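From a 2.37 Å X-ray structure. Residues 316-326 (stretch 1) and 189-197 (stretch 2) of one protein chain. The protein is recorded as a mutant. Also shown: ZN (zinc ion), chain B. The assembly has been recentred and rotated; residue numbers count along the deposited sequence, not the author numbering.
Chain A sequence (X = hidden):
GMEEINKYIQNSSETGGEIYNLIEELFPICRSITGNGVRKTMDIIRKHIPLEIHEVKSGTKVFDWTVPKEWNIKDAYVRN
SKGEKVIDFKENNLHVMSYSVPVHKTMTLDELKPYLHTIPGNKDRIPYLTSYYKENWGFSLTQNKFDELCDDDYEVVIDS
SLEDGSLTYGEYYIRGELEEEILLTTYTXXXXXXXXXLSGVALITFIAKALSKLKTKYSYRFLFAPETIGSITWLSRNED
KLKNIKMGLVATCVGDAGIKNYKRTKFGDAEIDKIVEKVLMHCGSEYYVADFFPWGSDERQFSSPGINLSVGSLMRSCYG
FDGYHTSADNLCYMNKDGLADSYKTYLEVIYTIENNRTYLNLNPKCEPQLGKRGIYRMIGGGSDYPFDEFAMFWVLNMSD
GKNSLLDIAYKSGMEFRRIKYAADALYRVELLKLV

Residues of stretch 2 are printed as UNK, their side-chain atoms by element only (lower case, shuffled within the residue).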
# COMPACT_ATOMS: atom_id res chain seq x y z
N ARG A 316 -9.00 4.29 -26.53
CA ARG A 316 -8.22 3.14 -26.99
C ARG A 316 -6.77 3.66 -27.01
O ARG A 316 -6.27 3.98 -25.94
CB ARG A 316 -8.70 2.57 -28.34
CG ARG A 316 -10.11 2.01 -28.29
CD ARG A 316 -10.43 1.03 -29.42
NE ARG A 316 -9.99 -0.28 -29.01
CZ ARG A 316 -10.66 -1.11 -28.23
NH1 ARG A 316 -11.88 -0.82 -27.81
NH2 ARG A 316 -10.09 -2.25 -27.87
N SER A 317 -6.12 3.77 -28.16
CA SER A 317 -4.76 4.29 -28.20
C SER A 317 -4.89 5.79 -27.97
O SER A 317 -5.40 6.56 -28.78
CB SER A 317 -4.01 3.97 -29.50
OG SER A 317 -3.97 2.55 -29.72
N CYS A 318 -4.43 6.17 -26.80
CA CYS A 318 -4.45 7.53 -26.38
C CYS A 318 -3.69 8.50 -27.33
O CYS A 318 -2.74 8.12 -27.98
CB CYS A 318 -3.88 7.55 -24.95
SG CYS A 318 -3.76 9.18 -24.30
N TYR A 319 -4.17 9.76 -27.41
CA TYR A 319 -3.50 10.84 -28.16
C TYR A 319 -1.98 10.82 -27.85
O TYR A 319 -1.57 10.67 -26.71
CB TYR A 319 -4.13 12.23 -27.89
CG TYR A 319 -4.58 12.44 -26.47
CD1 TYR A 319 -3.67 12.63 -25.44
CD2 TYR A 319 -5.93 12.43 -26.14
CE1 TYR A 319 -4.09 12.80 -24.11
CE2 TYR A 319 -6.37 12.62 -24.82
CZ TYR A 319 -5.46 12.79 -23.82
OH TYR A 319 -5.90 12.95 -22.51
N GLY A 320 -1.17 10.97 -28.89
CA GLY A 320 0.26 10.73 -28.80
C GLY A 320 0.62 9.51 -29.62
O GLY A 320 1.77 9.29 -29.94
N PHE A 321 -0.38 8.70 -29.98
CA PHE A 321 -0.18 7.54 -30.84
C PHE A 321 0.52 7.89 -32.17
O PHE A 321 0.47 9.02 -32.68
CB PHE A 321 -1.52 6.84 -31.10
CG PHE A 321 -2.52 7.66 -31.90
CD1 PHE A 321 -2.51 7.64 -33.29
CD2 PHE A 321 -3.51 8.39 -31.25
CE1 PHE A 321 -3.42 8.37 -34.01
CE2 PHE A 321 -4.43 9.12 -31.97
CZ PHE A 321 -4.39 9.10 -33.36
N ASP A 322 1.20 6.90 -32.72
CA ASP A 322 1.95 7.10 -33.96
C ASP A 322 1.02 7.45 -35.10
O ASP A 322 0.14 6.68 -35.45
CB ASP A 322 2.73 5.86 -34.34
CG ASP A 322 3.64 6.10 -35.54
OD1 ASP A 322 4.23 7.20 -35.65
OD2 ASP A 322 3.77 5.17 -36.35
N GLY A 323 1.23 8.63 -35.66
CA GLY A 323 0.39 9.13 -36.73
C GLY A 323 -0.63 10.13 -36.28
O GLY A 323 -1.31 10.73 -37.10
N TYR A 324 -0.74 10.35 -34.98
CA TYR A 324 -1.71 11.31 -34.49
C TYR A 324 -1.29 12.71 -34.98
O TYR A 324 -0.12 12.97 -35.25
CB TYR A 324 -1.89 11.21 -32.97
CG TYR A 324 -1.33 12.32 -32.17
CD1 TYR A 324 0.03 12.47 -32.05
CD2 TYR A 324 -2.18 13.19 -31.47
CE1 TYR A 324 0.56 13.51 -31.31
CE2 TYR A 324 -1.67 14.23 -30.71
CZ TYR A 324 -0.28 14.37 -30.64
OH TYR A 324 0.31 15.36 -29.90
N HIS A 325 -2.28 13.57 -35.17
CA HIS A 325 -2.11 14.90 -35.75
C HIS A 325 -1.46 14.85 -37.13
O HIS A 325 -0.77 15.76 -37.54
CB HIS A 325 -1.40 15.83 -34.75
CG HIS A 325 -2.30 16.30 -33.65
ND1 HIS A 325 -1.97 17.31 -32.79
CD2 HIS A 325 -3.55 15.91 -33.30
CE1 HIS A 325 -2.96 17.51 -31.94
NE2 HIS A 325 -3.93 16.67 -32.23
N THR A 326 -1.70 13.78 -37.86
CA THR A 326 -1.27 13.68 -39.24
C THR A 326 -2.33 12.94 -40.07
O THR A 326 -3.27 12.35 -39.52
CB THR A 326 0.05 12.90 -39.38
OG1 THR A 326 -0.23 11.50 -39.40
CG2 THR A 326 1.07 13.25 -38.26
N UNK A 189 -13.64 19.97 -32.85
CA UNK A 189 -12.79 20.93 -33.52
C UNK A 189 -11.77 20.34 -34.51
O UNK A 189 -11.21 21.07 -35.34
s UNK A 189 -11.07 20.70 -31.35
c UNK A 189 -12.05 21.74 -32.47
N UNK A 190 -11.49 19.04 -34.43
CA UNK A 190 -10.54 18.43 -35.37
C UNK A 190 -11.18 18.14 -36.73
O UNK A 190 -12.29 17.60 -36.79
n UNK A 190 -9.19 18.28 -32.72
c UNK A 190 -9.01 17.35 -33.71
c UNK A 190 -9.99 17.15 -34.82
c UNK A 190 -7.85 16.70 -33.43
c UNK A 190 -8.18 18.19 -31.87
n UNK A 190 -7.36 17.25 -32.28
N UNK A 191 -10.48 18.50 -37.81
CA UNK A 191 -10.99 18.28 -39.18
C UNK A 191 -10.89 16.82 -39.65
O UNK A 191 -11.38 15.94 -38.90
c UNK A 191 -8.94 19.53 -39.23
c UNK A 191 -10.19 19.29 -40.02
c UNK A 191 -9.30 19.38 -37.80
N UNK A 192 -10.28 16.55 -40.82
CA UNK A 192 -10.26 15.17 -41.39
C UNK A 192 -9.21 14.24 -40.77
O UNK A 192 -8.21 13.88 -41.41
c UNK A 192 -10.07 15.20 -42.92
o UNK A 192 -11.10 15.94 -43.55
N UNK A 193 -9.43 13.89 -39.51
CA UNK A 193 -8.67 12.88 -38.79
C UNK A 193 -9.70 12.04 -38.03
O UNK A 193 -10.71 12.57 -37.53
c UNK A 193 -7.65 13.51 -37.85
c UNK A 193 -6.52 14.30 -38.56
c UNK A 193 -6.99 16.80 -37.07
se UNK A 193 -5.62 15.39 -37.29
N UNK A 194 -9.45 10.74 -37.96
CA UNK A 194 -10.40 9.79 -37.45
C UNK A 194 -10.32 9.47 -35.94
O UNK A 194 -11.27 9.75 -35.24
s UNK A 194 -10.88 8.78 -40.00
c UNK A 194 -10.32 8.51 -38.29
N UNK A 195 -9.23 8.91 -35.44
CA UNK A 195 -9.14 8.58 -34.03
C UNK A 195 -9.25 9.84 -33.16
O UNK A 195 -10.03 9.91 -32.19
o UNK A 195 -9.21 6.18 -32.45
n UNK A 195 -7.06 6.35 -31.84
c UNK A 195 -7.87 7.77 -33.70
c UNK A 195 -8.11 6.69 -32.59
N UNK A 196 -8.51 10.87 -33.57
CA UNK A 196 -8.56 12.17 -32.91
C UNK A 196 -9.13 13.22 -33.91
O UNK A 196 -8.36 13.76 -34.69
o UNK A 196 -8.05 14.34 -31.28
o UNK A 196 -5.96 14.53 -31.90
c UNK A 196 -7.13 12.53 -32.46
c UNK A 196 -7.04 13.89 -31.83
N UNK A 197 -10.45 13.51 -33.92
CA UNK A 197 -11.45 12.93 -32.99
C UNK A 197 -12.86 12.70 -33.55
O UNK A 197 -13.85 13.05 -32.88
c UNK A 197 -11.60 13.77 -31.70
c UNK A 197 -12.53 13.11 -30.67
n UNK A 197 -13.33 13.92 -29.99
o UNK A 197 -12.54 11.88 -30.52
ZN ZN B . -5.76 16.38 -31.34
O HOH W 1 -5.14 12.79 -35.53

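Position 189 has one carbon followed by one sulfur. The sulfur touches nothing on stretch 1. This is a cysteine, C189.

Position 190 has one carbon and then a five-membered ring of three carbons and two nitrogens. One ring nitrogen lies 2.0 Å from ZN, and H325 NE2 is near the edge of this ring. The residue is H190. Its NE2 binds the metal, and its ND1 makes a weak hydrogen bond to C189 SG (3.4 Å).

Position 191 has three carbons that close a ring onto the backbone N. It is P191, out of reach of stretch 1. Its O accepts a hydrogen bond from the backbone N of position 193 (2.9 Å).

Position 192 has one carbon and one oxygen, with no partner on stretch 1. It is S192.

Position 193 has an unbranched chain of two carbons, a selenium and a carbon. The selenium identifies selenomethionine, M193. SE lies 3.9 Å from H325 CA, and CG is 3.9 Å from T326 O. The SE approaches the H325 ring obliquely, 5.4 Å from its centroid.

Position 194 again shows one carbon and one sulfur. Its CB is 7.7 Å from F321 CZ, so it makes no contact with stretch 1. It is C194.

Position 195 has two carbons, the second carrying one oxygen and one nitrogen. This is an amide, and the short chain makes it N195. Its CB is 3.7 Å from F321 CZ. ND2 lies over one face of the F321 ring and 3.5 Å from S317 O.

Position 196 has two carbons, the second carrying two oxygens. It is a carboxylate, D196. OD2 is 1.9 Å from ZN and 3.0 Å from H325 NE2. CB sits at the edge of the F321 ring, 4.4 Å from F321 CE2.

Position 197 has two carbons, the second with one oxygen and one nitrogen. It is N197, out of reach of stretch 1. A cis peptide bond precedes it.

The contact is organised around the metal. H190 NE2 and H325 NE2, each 2.0 Å from ZN, join D196 OD2 as ligands, with one more atom from elsewhere in the structure. The short distance between D196 OD2 and H325 NE2 is therefore shared coordination, not a hydrogen bond. A water accepts from H325 N (3.0 Å) and donates weakly to D196 O (3.5 Å), adding a second link. Around this site, F321 packs on N195 and D196, while M193 packs against H325 and T326. Three successive type II turns fold stretch 1 from C318 to T326.

Stretch 2 (189-197) CHPSMCNDN
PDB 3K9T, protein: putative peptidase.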